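Local atomic coordinates of peptidoglycan glycosyltransferase (PDB entry 4MNR), a protein that is a penicillin-binding protein that joins a penicillin-binding-protein dimerisation domain near its N-terminus to a larger domain of the beta-lactamase-like fold. Residues A[53-56]-A[57-60]. Sequence-based numbering, arbitrary orientation.
Sequences YPAG and DLAS
Asp57 follows Gly56 at the corner of a type II' beta turn running from Ala55 to Leu58. Glycine suits the first corner, where phi is positive (63°). The CA-CB bond of Asp57 points away from 53-56, and the side chain lies against Thr150 and Asn152, though CB still touches Gly56 as its immediate neighbour. Leu58 closes the turn: its N donates to Ala55 O over 3.1 Å, nearly straight at the hydrogen (161°) but from above the carbonyl plane. The same carbonyl oxygen also lies 3.3 Å from Leu58 CB, so backbone and side chain of one residue meet it together. Alongside, Leu58 CB comes within 4.0 Å of Ala55 CB, a small apolar touch between the two ends of the turn. With CG anti to the backbone N (chi1 -169°), the branched end of Leu58 runs on past Ala55 and adds no close approach to it. A second turn, type II, starts at Asp57 and ends at Ser60, with Leu58 and Ala59 at its corners. One water ties the two turns, donating to Gly56 O at 2.9 Å and to Leu58 O at 2.7 Å and so using both of its protons. Ala59 takes the N-cap position of the short helix 60-63, while its N is hydrogen-bonded to Gln122 OE1. Ser60 OG lies 3.8 Å from Gly56 O, too far for a bond, and its hydroxyl is bonded to Tyr151 O. These two overlapping turns thus redirect the chain from strand 49-52 into helix 60-63 at the surface of the penicillin-binding-protein dimerisation domain. Ala55 and Leu58 both pack on Leu38 of strand 37-43, and Leu58 also reaches Gln118, Gln119 and Gln122 of helix 115-125, bridging strand and helix.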
loop_
_atom_site.group_PDB
_atom_site.type_symbol
_atom_site.label_atom_id
_atom_site.label_comp_id
_atom_site.label_asym_id
_atom_site.label_seq_id
_atom_site.Cartn_x
_atom_site.Cartn_y
_atom_site.Cartn_z
ATOM N N TYR A 53 -4.711 -25.995 7.190
ATOM C CA TYR A 53 -4.987 -24.553 7.036
ATOM C C TYR A 53 -6.464 -24.283 7.325
ATOM O O TYR A 53 -7.300 -24.287 6.418
ATOM C CB TYR A 53 -4.593 -24.083 5.630
ATOM C CG TYR A 53 -3.110 -24.232 5.369
ATOM C CD1 TYR A 53 -2.230 -23.219 5.703
ATOM C CD2 TYR A 53 -2.591 -25.397 4.818
ATOM C CE1 TYR A 53 -0.868 -23.353 5.498
ATOM C CE2 TYR A 53 -1.229 -25.537 4.597
ATOM C CZ TYR A 53 -0.375 -24.506 4.937
ATOM O OH TYR A 53 0.983 -24.633 4.735
ATOM N N PRO A 54 -6.800 -24.074 8.608
ATOM C CA PRO A 54 -8.213 -24.171 8.995
ATOM C C PRO A 54 -9.021 -22.883 8.870
ATOM O O PRO A 54 -10.189 -22.870 9.264
ATOM C CB PRO A 54 -8.131 -24.588 10.465
ATOM C CG PRO A 54 -6.866 -23.973 10.952
ATOM C CD PRO A 54 -5.908 -23.948 9.775
ATOM N N ALA A 55 -8.431 -21.819 8.340
ATOM C CA ALA A 55 -9.128 -20.536 8.298
ATOM C C ALA A 55 -9.592 -20.110 6.903
ATOM O O ALA A 55 -9.760 -18.916 6.647
ATOM C CB ALA A 55 -8.263 -19.431 8.931
ATOM N N GLY A 56 -9.795 -21.073 6.010
ATOM C CA GLY A 56 -10.368 -20.769 4.708
ATOM C C GLY A 56 -9.459 -19.858 3.917
ATOM O O GLY A 56 -8.279 -20.147 3.771
ATOM N N ASP A 57 -9.989 -18.744 3.419
ATOM C CA ASP A 57 -9.148 -17.831 2.641
ATOM C C ASP A 57 -8.595 -16.641 3.429
ATOM O O ASP A 57 -8.131 -15.664 2.839
ATOM C CB ASP A 57 -9.868 -17.355 1.370
ATOM C CG ASP A 57 -11.054 -16.449 1.656
ATOM O OD1 ASP A 57 -11.296 -16.085 2.830
ATOM O OD2 ASP A 57 -11.743 -16.084 0.679
ATOM N N LEU A 58 -8.611 -16.734 4.759
ATOM C CA LEU A 58 -8.129 -15.636 5.597
ATOM C C LEU A 58 -6.616 -15.472 5.468
ATOM O O LEU A 58 -5.862 -16.389 5.806
ATOM C CB LEU A 58 -8.527 -15.882 7.066
ATOM C CG LEU A 58 -8.321 -14.684 8.002
ATOM C CD1 LEU A 58 -9.312 -13.546 7.696
ATOM C CD2 LEU A 58 -8.450 -15.123 9.445
ATOM N N ALA A 59 -6.191 -14.326 4.924
ATOM C CA ALA A 59 -4.777 -14.013 4.732
ATOM C C ALA A 59 -3.981 -15.086 3.972
ATOM O O ALA A 59 -2.819 -15.317 4.273
ATOM C CB ALA A 59 -4.112 -13.722 6.095
ATOM N N SER A 60 -4.600 -15.713 2.978
ATOM C CA SER A 60 -3.943 -16.810 2.273
ATOM C C SER A 60 -2.562 -16.481 1.720
ATOM O O SER A 60 -1.630 -17.273 1.866
ATOM C CB SER A 60 -4.827 -17.334 1.144
ATOM O OG SER A 60 -5.969 -17.944 1.693
HETATM O O HOH W 1 -6.185 -19.094 5.525
#